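Local coordinates for protein alkaline phosphatase (Thermus thermophilus, PDB 7KWD) that probably hydrolyses phosphate monoesters as a homodimeric alkaline phosphatase, with two zinc ions and one magnesium ion in its active site, at residues A277-D282 against H318-G323; A347-M352 against Q404-M409; E52-A57 against A70-L75. All coordinates share one frame; numbering follows the deposited sequence.

Interaction 1: A277-D282 against H318-G323. With ZN (zinc ion), chain F; ZN (zinc ion), chain E.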
ATOM      1  N   ALA A 277       1.865   6.208 -15.529  1.00 24.68           N
ATOM      2  CA  ALA A 277       0.478   5.789 -15.635  1.00 25.33           C
ATOM      3  C   ALA A 277      -0.252   6.058 -14.340  1.00 24.74           C
ATOM      4  O   ALA A 277      -1.428   6.428 -14.348  1.00 23.48           O
ATOM      5  CB  ALA A 277       0.391   4.309 -15.990  1.00 27.93           C
ATOM      6  N   ASN A 278       0.424   5.847 -13.206  1.00 21.77           N
ATOM      7  CA  ASN A 278      -0.239   6.109 -11.934  1.00 25.09           C
ATOM      8  C   ASN A 278      -0.529   7.585 -11.777  1.00 22.87           C
ATOM      9  O   ASN A 278      -1.540   7.950 -11.155  1.00 21.27           O
ATOM     10  CB  ASN A 278       0.602   5.599 -10.770  1.00 24.69           C
ATOM     11  CG  ASN A 278       0.570   4.068 -10.661  1.00 29.65           C
ATOM     12  OD1 ASN A 278      -0.329   3.407 -11.167  1.00 25.30           O
ATOM     13  ND2 ASN A 278       1.575   3.519 -10.007  1.00 22.04           N
ATOM     14  N   HIS A 279       0.372   8.442 -12.295  1.00 23.00           N
ATOM     15  CA  HIS A 279       0.119   9.880 -12.349  1.00 25.28           C
ATOM     16  C   HIS A 279      -1.141  10.188 -13.160  1.00 24.21           C
ATOM     17  O   HIS A 279      -1.983  10.988 -12.735  1.00 26.72           O
ATOM     18  CB  HIS A 279       1.317  10.604 -12.963  1.00 23.57           C
ATOM     19  CG  HIS A 279       2.434  10.868 -12.008  1.00 23.66           C
ATOM     20  ND1 HIS A 279       2.244  11.521 -10.810  1.00 27.65           N
ATOM     21  CD2 HIS A 279       3.755  10.565 -12.067  1.00 20.10           C
ATOM     22  CE1 HIS A 279       3.399  11.632 -10.185  1.00 25.39           C
ATOM     23  NE2 HIS A 279       4.331  11.078 -10.936  1.00 25.89           N
ATOM     24  N   LEU A 280      -1.288   9.555 -14.339  1.00 25.65           N
ATOM     25  CA  LEU A 280      -2.508   9.754 -15.120  1.00 27.87           C
ATOM     26  C   LEU A 280      -3.767   9.223 -14.420  1.00 28.38           C
ATOM     27  O   LEU A 280      -4.875   9.608 -14.797  1.00 28.92           O
ATOM     28  CB  LEU A 280      -2.414   9.058 -16.475  1.00 26.92           C
ATOM     29  CG  LEU A 280      -1.134   9.258 -17.267  1.00 27.65           C
ATOM     30  CD1 LEU A 280      -1.202   8.540 -18.569  1.00 30.94           C
ATOM     31  CD2 LEU A 280      -0.896  10.716 -17.484  1.00 30.09           C
ATOM     32  N   ASN A 281      -3.622   8.349 -13.430  1.00 24.68           N
ATOM     33  CA  ASN A 281      -4.743   7.625 -12.818  1.00 25.27           C
ATOM     34  C   ASN A 281      -5.349   6.665 -13.837  1.00 23.87           C
ATOM     35  O   ASN A 281      -6.569   6.539 -13.914  1.00 24.05           O
ATOM     36  CB  ASN A 281      -5.831   8.550 -12.287  1.00 24.16           C
ATOM     37  CG  ASN A 281      -5.489   9.194 -10.957  1.00 27.53           C
ATOM     38  OD1 ASN A 281      -6.377   9.747 -10.333  1.00 26.63           O
ATOM     39  ND2 ASN A 281      -4.212   9.155 -10.542  1.00 26.07           N
ATOM     40  N   ASP A 282      -4.502   6.036 -14.640  1.00 23.02           N
ATOM     41  CA  ASP A 282      -4.908   5.121 -15.697  1.00 27.37           C
ATOM     42  C   ASP A 282      -4.514   3.694 -15.302  1.00 26.13           C
ATOM     43  O   ASP A 282      -3.419   3.209 -15.611  1.00 24.11           O
ATOM     44  CB  ASP A 282      -4.272   5.532 -17.010  1.00 26.16           C
ATOM     45  CG  ASP A 282      -4.698   4.650 -18.165  1.00 31.50           C
ATOM     46  OD1 ASP A 282      -5.294   3.568 -17.920  1.00 29.26           O
ATOM     47  OD2 ASP A 282      -4.419   5.030 -19.323  1.00 30.44           O
ATOM     48  N   HIS A 318       9.197   4.317  -4.969  1.00 23.78           N
ATOM     49  CA  HIS A 318       8.151   4.904  -4.137  1.00 23.60           C
ATOM     50  C   HIS A 318       6.821   4.492  -4.766  1.00 23.49           C
ATOM     51  O   HIS A 318       6.767   4.074  -5.932  1.00 21.47           O
ATOM     52  CB  HIS A 318       8.206   6.435  -4.084  1.00 17.51           C
ATOM     53  CG  HIS A 318       8.231   7.027  -5.444  1.00 27.90           C
ATOM     54  ND1 HIS A 318       7.093   7.160  -6.214  1.00 21.41           N
ATOM     55  CD2 HIS A 318       9.261   7.399  -6.224  1.00 29.13           C
ATOM     56  CE1 HIS A 318       7.421   7.631  -7.395  1.00 23.41           C
ATOM     57  NE2 HIS A 318       8.726   7.801  -7.415  1.00 26.76           N
ATOM     58  N   ALA A 319       5.756   4.665  -4.001  1.00 24.94           N
ATOM     59  CA  ALA A 319       4.416   4.464  -4.495  1.00 20.19           C
ATOM     60  C   ALA A 319       3.897   5.741  -5.154  1.00 24.36           C
ATOM     61  O   ALA A 319       4.312   6.854  -4.813  1.00 22.42           O
ATOM     62  CB  ALA A 319       3.481   4.056  -3.354  1.00 24.90           C
ATOM     63  N   THR A 320       2.964   5.563  -6.095  1.00 20.85           N
ATOM     64  CA  THR A 320       2.339   6.690  -6.777  1.00 23.90           C
ATOM     65  C   THR A 320       0.862   6.410  -6.996  1.00 25.71           C
ATOM     66  O   THR A 320       0.481   5.320  -7.447  1.00 23.43           O
ATOM     67  CB  THR A 320       3.030   6.983  -8.108  1.00 24.65           C
ATOM     68  OG1 THR A 320       4.368   7.329  -7.823  1.00 22.04           O
ATOM     69  CG2 THR A 320       2.336   8.159  -8.852  1.00 25.26           C
ATOM     70  N   GLY A 321       0.049   7.418  -6.700  1.00 22.65           N
ATOM     71  CA  GLY A 321      -1.382   7.332  -6.834  1.00 27.72           C
ATOM     72  C   GLY A 321      -2.063   7.448  -5.489  1.00 24.83           C
ATOM     73  O   GLY A 321      -2.180   8.551  -4.958  1.00 23.95           O
ATOM     74  N   VAL A 322      -2.500   6.334  -4.892  1.00 24.88           N
ATOM     75  CA  VAL A 322      -2.316   5.000  -5.411  1.00 21.68           C
ATOM     76  C   VAL A 322      -3.644   4.514  -5.948  1.00 27.38           C
ATOM     77  O   VAL A 322      -4.709   4.954  -5.473  1.00 25.92           O
ATOM     78  CB  VAL A 322      -1.774   4.041  -4.318  1.00 21.49           C
ATOM     79  CG1 VAL A 322      -0.356   4.453  -3.904  1.00 26.44           C
ATOM     80  CG2 VAL A 322      -2.690   3.966  -3.126  1.00 23.47           C
ATOM     81  N   GLY A 323      -3.561   3.601  -6.914  1.00 25.46           N
ATOM     82  CA  GLY A 323      -4.703   3.125  -7.658  1.00 27.83           C
ATOM     83  C   GLY A 323      -5.228   1.784  -7.173  1.00 27.58           C
ATOM     84  O   GLY A 323      -4.811   0.719  -7.647  1.00 27.37           O
TER
HETATM   85 ZN    ZN F 604       6.416  10.410 -10.552  1.00 30.30          ZN
HETATM   86 ZN    ZN E 603      10.057   7.499  -9.200  1.00 37.00          ZN
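T320 meets N278 and H279 at the two-zinc active site of the alkaline phosphatase fold. Residues 277-280 end a helix, and 318-323 belong to the strand region 310-325. From the backbone outward, T320 CB points toward the helix and lies 3.9 Å from N278 CB. The side chain then forks. CG2, anti to the backbone N of T320, reaches over the H279 imidazole. It stands 3.9 Å from the ring centroid and 11° off the normal, a CH-pi contact over the face. The same methyl is 3.6 Å from N278 CB, so it is wedged between the two helix residues. The other branch, OG1, hydrogen-bonds D275 OD1. D275 is itself a zinc ligand, so T320 touches one ligand and holds another from the second shell.

H279 binds its zinc through NE2, at 2.2 Å, with D275 and H433 as further ligands. Its ND1 donates to G431 O. Metal and carbonyl together fix the rotation of the ring under the methyl. H318 NE2 binds the other zinc, which D47, S95 and D317 also hold. H318 ND1 donates to A319 O, 3.1 Å away, nearly straight at 163°. The donor sits well above the carbonyl plane. S95 is the predicted phosphoserine nucleophile.

The N278 amide passes close to the T320 carbonyl, but its polar atoms find partners elsewhere, in T286 and D53. G321 is a glycine where, at its backbone angles, a CB would run into the carbonyl O of T320, and a cis peptide follows. The helix closes in a Schellman motif with N281 as its C-prime residue. There N281 ND2 donates to N278 O at 3.0 Å, nearly along the C=O axis.

Interaction 2: A347-M352 against Q404-M409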
ATOM      1  N   ALA A 347      -5.723   1.508 -25.165  1.00 29.71           N
ATOM      2  CA  ALA A 347      -4.768   2.611 -25.218  1.00 34.62           C
ATOM      3  C   ALA A 347      -4.771   3.349 -23.880  1.00 28.42           C
ATOM      4  O   ALA A 347      -5.688   3.214 -23.063  1.00 26.63           O
ATOM      5  CB  ALA A 347      -5.094   3.583 -26.370  1.00 34.23           C
ATOM      6  N   SER A 348      -3.712   4.121 -23.665  1.00 27.63           N
ATOM      7  CA  SER A 348      -3.591   4.945 -22.476  1.00 31.62           C
ATOM      8  C   SER A 348      -4.286   6.293 -22.659  1.00 34.06           C
ATOM      9  O   SER A 348      -4.563   6.728 -23.771  1.00 33.52           O
ATOM     10  CB  SER A 348      -2.115   5.200 -22.183  1.00 32.30           C
ATOM     11  OG  SER A 348      -1.531   5.961 -23.247  1.00 31.05           O
ATOM     12  N   PHE A 349      -4.525   6.978 -21.538  1.00 31.88           N
ATOM     13  CA  PHE A 349      -4.982   8.364 -21.579  1.00 35.91           C
ATOM     14  C   PHE A 349      -4.036   9.244 -22.398  1.00 36.34           C
ATOM     15  O   PHE A 349      -4.473  10.211 -23.023  1.00 35.65           O
ATOM     16  CB  PHE A 349      -5.088   8.914 -20.154  1.00 34.51           C
ATOM     17  CG  PHE A 349      -6.288   8.418 -19.367  1.00 35.93           C
ATOM     18  CD1 PHE A 349      -7.421   7.942 -20.001  1.00 33.16           C
ATOM     19  CD2 PHE A 349      -6.280   8.460 -17.977  1.00 32.16           C
ATOM     20  CE1 PHE A 349      -8.513   7.524 -19.265  1.00 34.83           C
ATOM     21  CE2 PHE A 349      -7.360   8.032 -17.247  1.00 31.69           C
ATOM     22  CZ  PHE A 349      -8.484   7.573 -17.893  1.00 30.13           C
ATOM     23  N   GLU A 350      -2.738   8.949 -22.362  1.00 35.99           N
ATOM     24  CA  GLU A 350      -1.745   9.753 -23.071  1.00 27.49           C
ATOM     25  C   GLU A 350      -1.940   9.648 -24.565  1.00 36.85           C
ATOM     26  O   GLU A 350      -1.826  10.642 -25.295  1.00 36.44           O
ATOM     27  CB  GLU A 350      -0.340   9.293 -22.678  1.00 34.34           C
ATOM     28  CG  GLU A 350       0.793   9.811 -23.556  1.00 37.94           C
ATOM     29  CD  GLU A 350       2.166   9.315 -23.081  1.00 34.70           C
ATOM     30  OE1 GLU A 350       2.711   8.369 -23.693  1.00 35.61           O
ATOM     31  OE2 GLU A 350       2.691   9.862 -22.088  1.00 32.08           O
ATOM     32  N   HIS A 351      -2.233   8.442 -25.034  1.00 35.26           N
ATOM     33  CA  HIS A 351      -2.464   8.237 -26.459  1.00 39.87           C
ATOM     34  C   HIS A 351      -3.807   8.808 -26.871  1.00 36.97           C
ATOM     35  O   HIS A 351      -3.900   9.522 -27.875  1.00 36.29           O
ATOM     36  CB  HIS A 351      -2.368   6.762 -26.747  1.00 33.24           C
ATOM     37  CG  HIS A 351      -2.546   6.406 -28.177  1.00 35.05           C
ATOM     38  ND1 HIS A 351      -1.497   6.371 -29.064  1.00 39.29           N
ATOM     39  CD2 HIS A 351      -3.646   6.031 -28.867  1.00 37.83           C
ATOM     40  CE1 HIS A 351      -1.944   5.981 -30.241  1.00 41.40           C
ATOM     41  NE2 HIS A 351      -3.243   5.763 -30.147  1.00 40.02           N
ATOM     42  N   MET A 352      -4.845   8.559 -26.072  1.00 34.81           N
ATOM     43  CA  MET A 352      -6.129   9.205 -26.298  1.00 39.54           C
ATOM     44  C   MET A 352      -5.959  10.710 -26.454  1.00 41.72           C
ATOM     45  O   MET A 352      -6.418  11.294 -27.436  1.00 43.58           O
ATOM     46  CB  MET A 352      -7.091   8.878 -25.153  1.00 36.94           C
ATOM     47  CG  MET A 352      -7.516   7.386 -25.139  1.00 38.51           C
ATOM     48  SD  MET A 352      -8.401   6.834 -23.639  1.00 36.73           S
ATOM     49  CE  MET A 352      -9.874   7.942 -23.781  1.00 40.34           C
ATOM     50  N   GLN A 404      -3.330  16.673 -14.932  1.00 33.06           N
ATOM     51  CA  GLN A 404      -4.484  17.034 -15.745  1.00 29.70           C
ATOM     52  C   GLN A 404      -4.059  17.226 -17.181  1.00 28.46           C
ATOM     53  O   GLN A 404      -2.935  17.653 -17.448  1.00 32.46           O
ATOM     54  CB  GLN A 404      -5.148  18.309 -15.207  1.00 29.01           C
ATOM     55  CG  GLN A 404      -5.617  18.205 -13.760  1.00 30.61           C
ATOM     56  CD  GLN A 404      -6.865  17.347 -13.643  1.00 31.61           C
ATOM     57  OE1 GLN A 404      -7.420  16.934 -14.658  1.00 31.48           O
ATOM     58  NE2 GLN A 404      -7.312  17.080 -12.409  1.00 33.20           N
ATOM     59  N   PRO A 405      -4.941  16.914 -18.140  1.00 30.59           N
ATOM     60  CA  PRO A 405      -6.335  16.560 -17.844  1.00 31.73           C
ATOM     61  C   PRO A 405      -6.605  15.089 -17.490  1.00 36.05           C
ATOM     62  O   PRO A 405      -7.753  14.727 -17.269  1.00 31.06           O
ATOM     63  CB  PRO A 405      -7.048  16.907 -19.154  1.00 35.39           C
ATOM     64  CG  PRO A 405      -6.019  16.613 -20.211  1.00 31.91           C
ATOM     65  CD  PRO A 405      -4.670  16.930 -19.592  1.00 33.82           C
ATOM     66  N   ALA A 406      -5.560  14.267 -17.389  1.00 32.99           N
ATOM     67  CA  ALA A 406      -5.764  12.826 -17.244  1.00 30.97           C
ATOM     68  C   ALA A 406      -6.623  12.476 -16.037  1.00 27.67           C
ATOM     69  O   ALA A 406      -7.456  11.564 -16.117  1.00 33.23           O
ATOM     70  CB  ALA A 406      -4.424  12.108 -17.141  1.00 27.86           C
ATOM     71  N   ASN A 407      -6.433  13.161 -14.901  1.00 26.00           N
ATOM     72  CA  ASN A 407      -7.195  12.783 -13.718  1.00 28.13           C
ATOM     73  C   ASN A 407      -8.680  13.103 -13.885  1.00 33.20           C
ATOM     74  O   ASN A 407      -9.532  12.397 -13.340  1.00 32.42           O
ATOM     75  CB  ASN A 407      -6.668  13.466 -12.442  1.00 25.54           C
ATOM     76  CG  ASN A 407      -5.282  12.948 -11.970  1.00 29.48           C
ATOM     77  OD1 ASN A 407      -4.771  13.439 -10.966  1.00 27.38           O
ATOM     78  ND2 ASN A 407      -4.685  11.988 -12.681  1.00 24.41           N
ATOM     79  N   THR A 408      -9.014  14.181 -14.602  1.00 33.47           N
ATOM     80  CA  THR A 408     -10.423  14.411 -14.919  1.00 34.86           C
ATOM     81  C   THR A 408     -10.940  13.296 -15.818  1.00 30.17           C
ATOM     82  O   THR A 408     -12.074  12.822 -15.660  1.00 30.62           O
ATOM     83  CB  THR A 408     -10.613  15.782 -15.581  1.00 34.44           C
ATOM     84  OG1 THR A 408     -10.164  16.812 -14.689  1.00 34.83           O
ATOM     85  CG2 THR A 408     -12.096  16.025 -15.902  1.00 36.00           C
ATOM     86  N   MET A 409     -10.111  12.844 -16.763  1.00 32.38           N
ATOM     87  CA  MET A 409     -10.489  11.699 -17.582  1.00 31.88           C
ATOM     88  C   MET A 409     -10.824  10.493 -16.710  1.00 35.89           C
ATOM     89  O   MET A 409     -11.814   9.794 -16.949  1.00 33.11           O
ATOM     90  CB  MET A 409      -9.356  11.386 -18.560  1.00 33.40           C
ATOM     91  CG  MET A 409      -9.183  12.476 -19.625  1.00 31.68           C
ATOM     92  SD  MET A 409      -7.745  12.307 -20.683  1.00 34.94           S
ATOM     93  CE  MET A 409      -8.274  10.989 -21.792  1.00 34.94           C
TER
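M409 lies across one face of the F349 ring, its chain running counter to the phenylalanine. M409 CB stands 3.9 Å from the ring centroid, only 8° off the normal, which makes a CH-pi contact. The chain is extended to SD and then bends at chi3, 76°. That bend brings CE back to the ring, 3.6 Å from F349 CD1. SD itself sits obliquely, 4.8 Å from the centroid, in a Met-aromatic contact. M352 and M409 are also laid head to tail. The M352 chain is bent at chi3 too, and the two CE methyls meet at 4.0 Å. M352 SD lies at the edge of the F349 ring, in its plane.

The contact joins the first turns of two helices, 349-356 and 406-412, within the alkaline phosphatase fold. Each start is held by a side chain. S348 is the N-cap of the first, and its OG accepts from H351 N. At the second, Q404 OE1 accepts from both T408 OG1 and T408 N, which arrive from opposite faces of its amide plane.

F349 CD2 lies 4.2 Å from A406 CB. A406 O approaches the ring obliquely, 3.7 Å from F349 CE2. K373 makes a cation-pi contact with the same ring. Helix 362-373 also packs on M352, and V385 of helix 379-391 touches M409.

Interaction 3: E52-A57 against A70-L75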
ATOM      1  N   GLU A  52      -1.054  -1.495  -4.251  1.00 22.33           N
ATOM      2  CA  GLU A  52      -2.322  -1.602  -4.959  1.00 20.74           C
ATOM      3  C   GLU A  52      -2.084  -2.044  -6.394  1.00 22.74           C
ATOM      4  O   GLU A  52      -2.797  -2.914  -6.891  1.00 24.52           O
ATOM      5  CB  GLU A  52      -3.100  -0.289  -4.926  1.00 22.38           C
ATOM      6  CG  GLU A  52      -3.419   0.230  -3.531  1.00 24.89           C
ATOM      7  CD  GLU A  52      -4.359  -0.667  -2.715  1.00 24.50           C
ATOM      8  OE1 GLU A  52      -4.411  -0.470  -1.488  1.00 21.12           O
ATOM      9  OE2 GLU A  52      -5.027  -1.564  -3.287  1.00 27.61           O
ATOM     10  N   ASP A  53      -1.063  -1.483  -7.068  1.00 22.99           N
ATOM     11  CA  ASP A  53      -0.756  -1.950  -8.411  1.00 20.83           C
ATOM     12  C   ASP A  53      -0.480  -3.441  -8.405  1.00 25.11           C
ATOM     13  O   ASP A  53      -0.851  -4.166  -9.342  1.00 20.68           O
ATOM     14  CB  ASP A  53       0.486  -1.266  -9.024  1.00 19.09           C
ATOM     15  CG  ASP A  53       0.430   0.268  -8.974  1.00 30.24           C
ATOM     16  OD1 ASP A  53      -0.677   0.831  -9.055  1.00 27.44           O
ATOM     17  OD2 ASP A  53       1.509   0.904  -8.888  1.00 21.35           O
ATOM     18  N   TYR A  54       0.288  -3.887  -7.409  1.00 23.27           N
ATOM     19  CA  TYR A  54       0.658  -5.284  -7.353  1.00 17.76           C
ATOM     20  C   TYR A  54      -0.590  -6.159  -7.321  1.00 18.39           C
ATOM     21  O   TYR A  54      -0.693  -7.135  -8.062  1.00 22.23           O
ATOM     22  CB  TYR A  54       1.536  -5.573  -6.137  1.00 23.29           C
ATOM     23  CG  TYR A  54       1.753  -7.059  -6.030  1.00 19.48           C
ATOM     24  CD1 TYR A  54       2.695  -7.707  -6.834  1.00 23.52           C
ATOM     25  CD2 TYR A  54       0.964  -7.823  -5.188  1.00 21.08           C
ATOM     26  CE1 TYR A  54       2.867  -9.100  -6.769  1.00 21.52           C
ATOM     27  CE2 TYR A  54       1.125  -9.183  -5.108  1.00 22.69           C
ATOM     28  CZ  TYR A  54       2.053  -9.829  -5.908  1.00 20.97           C
ATOM     29  OH  TYR A  54       2.163 -11.175  -5.805  1.00 22.32           O
ATOM     30  N   ALA A  55      -1.535  -5.821  -6.448  1.00 20.57           N
ATOM     31  CA  ALA A  55      -2.729  -6.637  -6.274  1.00 18.25           C
ATOM     32  C   ALA A  55      -3.531  -6.737  -7.566  1.00 25.70           C
ATOM     33  O   ALA A  55      -4.062  -7.808  -7.891  1.00 21.78           O
ATOM     34  CB  ALA A  55      -3.596  -6.041  -5.165  1.00 22.91           C
ATOM     35  N   ILE A  56      -3.645  -5.618  -8.302  1.00 21.11           N
ATOM     36  CA  ILE A  56      -4.385  -5.621  -9.572  1.00 21.36           C
ATOM     37  C   ILE A  56      -3.708  -6.520 -10.601  1.00 21.86           C
ATOM     38  O   ILE A  56      -4.372  -7.298 -11.281  1.00 25.50           O
ATOM     39  CB  ILE A  56      -4.547  -4.183 -10.113  1.00 20.40           C
ATOM     40  CG1 ILE A  56      -5.538  -3.390  -9.263  1.00 24.22           C
ATOM     41  CG2 ILE A  56      -5.053  -4.209 -11.554  1.00 24.10           C
ATOM     42  CD1 ILE A  56      -5.380  -1.849  -9.424  1.00 24.07           C
ATOM     43  N   ALA A  57      -2.389  -6.386 -10.773  1.00 26.62           N
ATOM     44  CA  ALA A  57      -1.702  -7.216 -11.756  1.00 22.22           C
ATOM     45  C   ALA A  57      -1.705  -8.692 -11.354  1.00 27.40           C
ATOM     46  O   ALA A  57      -1.810  -9.586 -12.208  1.00 22.26           O
ATOM     47  CB  ALA A  57      -0.266  -6.744 -11.924  1.00 19.68           C
ATOM     48  N   ALA A  70       4.972 -13.580 -12.505  1.00 23.80           N
ATOM     49  CA  ALA A  70       6.308 -13.935 -12.053  1.00 23.57           C
ATOM     50  C   ALA A  70       6.663 -13.205 -10.758  1.00 20.03           C
ATOM     51  O   ALA A  70       7.293 -13.776  -9.866  1.00 25.19           O
ATOM     52  CB  ALA A  70       7.344 -13.647 -13.130  1.00 24.78           C
ATOM     53  N   LEU A  71       6.256 -11.953 -10.628  1.00 21.79           N
ATOM     54  CA  LEU A  71       6.555 -11.215  -9.406  1.00 21.10           C
ATOM     55  C   LEU A  71       5.899 -11.886  -8.195  1.00 24.79           C
ATOM     56  O   LEU A  71       6.502 -11.961  -7.122  1.00 21.06           O
ATOM     57  CB  LEU A  71       6.107  -9.755  -9.549  1.00 17.71           C
ATOM     58  CG  LEU A  71       6.514  -8.863  -8.391  1.00 15.90           C
ATOM     59  CD1 LEU A  71       8.003  -8.969  -8.087  1.00 17.72           C
ATOM     60  CD2 LEU A  71       6.079  -7.399  -8.611  1.00 19.92           C
ATOM     61  N   GLU A  72       4.683 -12.415  -8.345  1.00 22.31           N
ATOM     62  CA  GLU A  72       4.089 -13.140  -7.223  1.00 23.36           C
ATOM     63  C   GLU A  72       4.977 -14.329  -6.828  1.00 20.86           C
ATOM     64  O   GLU A  72       5.234 -14.566  -5.641  1.00 21.88           O
ATOM     65  CB  GLU A  72       2.670 -13.635  -7.542  1.00 24.25           C
ATOM     66  CG  GLU A  72       2.074 -14.481  -6.405  1.00 21.61           C
ATOM     67  CD  GLU A  72       0.705 -15.104  -6.704  1.00 28.20           C
ATOM     68  OE1 GLU A  72       0.026 -14.645  -7.636  1.00 26.55           O
ATOM     69  OE2 GLU A  72       0.325 -16.072  -6.011  1.00 27.70           O
ATOM     70  N   ARG A  73       5.426 -15.111  -7.815  1.00 23.14           N
ATOM     71  CA  ARG A  73       6.271 -16.270  -7.505  1.00 22.74           C
ATOM     72  C   ARG A  73       7.519 -15.853  -6.741  1.00 30.33           C
ATOM     73  O   ARG A  73       7.950 -16.563  -5.822  1.00 20.25           O
ATOM     74  CB  ARG A  73       6.664 -16.999  -8.785  1.00 24.66           C
ATOM     75  CG  ARG A  73       5.462 -17.369  -9.650  1.00 36.81           C
ATOM     76  CD  ARG A  73       5.864 -18.112 -10.970  1.00 38.46           C
ATOM     77  NE  ARG A  73       4.858 -17.996 -12.045  1.00 34.99           N
ATOM     78  CZ  ARG A  73       4.758 -18.856 -13.062  1.00 43.20           C
ATOM     79  NH1 ARG A  73       5.594 -19.885 -13.150  1.00 47.72           N
ATOM     80  NH2 ARG A  73       3.813 -18.713 -13.977  1.00 43.86           N
ATOM     81  N   LEU A  74       8.130 -14.709  -7.121  1.00 21.74           N
ATOM     82  CA  LEU A  74       9.325 -14.257  -6.421  1.00 20.06           C
ATOM     83  C   LEU A  74       8.983 -13.815  -4.995  1.00 20.60           C
ATOM     84  O   LEU A  74       9.662 -14.186  -4.034  1.00 22.10           O
ATOM     85  CB  LEU A  74      10.029 -13.124  -7.178  1.00 19.12           C
ATOM     86  CG  LEU A  74      10.505 -13.400  -8.589  1.00 22.64           C
ATOM     87  CD1 LEU A  74      11.399 -12.343  -9.152  1.00 25.38           C
ATOM     88  CD2 LEU A  74      11.192 -14.738  -8.651  1.00 27.44           C
ATOM     89  N   LEU A  75       7.946 -13.005  -4.832  1.00 18.82           N
ATOM     90  CA  LEU A  75       7.625 -12.562  -3.477  1.00 16.53           C
ATOM     91  C   LEU A  75       7.195 -13.716  -2.573  1.00 20.40           C
ATOM     92  O   LEU A  75       7.296 -13.598  -1.352  1.00 21.49           O
ATOM     93  CB  LEU A  75       6.512 -11.521  -3.515  1.00 19.49           C
ATOM     94  CG  LEU A  75       6.839 -10.213  -4.247  1.00 21.84           C
ATOM     95  CD1 LEU A  75       5.551  -9.426  -4.383  1.00 18.89           C
ATOM     96  CD2 LEU A  75       7.873  -9.388  -3.498  1.00 22.20           C
TER
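Y54 reaches from helix 51-65 to helix 70-75 and meets L71, E72 and L75. The axes of the two short segments come within 10.8 Å and run at 115° to each other. At that separation one long side chain spans the gap. Y54 does so with CG anti to its own backbone N, chi1 173°, which carries the ring off the helix, leaning toward its C-terminal end, toward helix 70-75.

L71 and L75 are one turn apart on helix 70-75, and both point toward the tyrosine. They meet it differently. L71 crosses the tyrosine obliquely, and its CD2 lies at the ring edge, near the plane, 3.8 Å from Y54 CD1. L75 has its CG anti to the carbonyl carbon. It comes from the opposite direction to Y54, and its CD1 approaches the ring obliquely, 3.6 Å from Y54 CE1. F49 touches both Y54 and L71, and L454 of the second subunit packs on Y54.

E72 runs across the tyrosine at about a right angle. Its side chain is extended, and its carboxylate plane is turned 76° from the ring. The base of the residue does the touching: Y54 OH is 3.1 Å from both E72 CA and E72 CB. The carboxylate lies off to one side and has other partners, a salt bridge with R62 and a hydrogen bond with the backbone N of A27 of the second subunit.

This is a helix-helix contact at the dimer interface, away from the metal sites. Y54 OH hydrogen-bonds Q58 OE1 one turn along its own helix, so its polar partner lies on its own side. The contact across the helices is van der Waals, ring carbons against leucine methyls and the hydroxyl against the CA and CB of E72.

How the interactions relate
Following the chain, interaction 3 comes first. It closes the short loop between helix 51-65 and helix 70-75. Interaction 1 comes next, closing a loop from helix 273-280 through helix 283-306 to strand 310-325. Interaction 2 comes last and spans a strand-free stretch, more than half helix, between 352 and 404. The three follow in series and neither nest nor cross. Interaction 1 is the middle piece in space. D53 of interaction 3 accepts from N278. D282 OD2 accepts from F349 N and H279 O from N407 ND2, joining interactions 1 and 2. Interactions 2 and 3 do not touch, with centres about 25 Å apart. Interactions 1 and 3 both reach the second subunit.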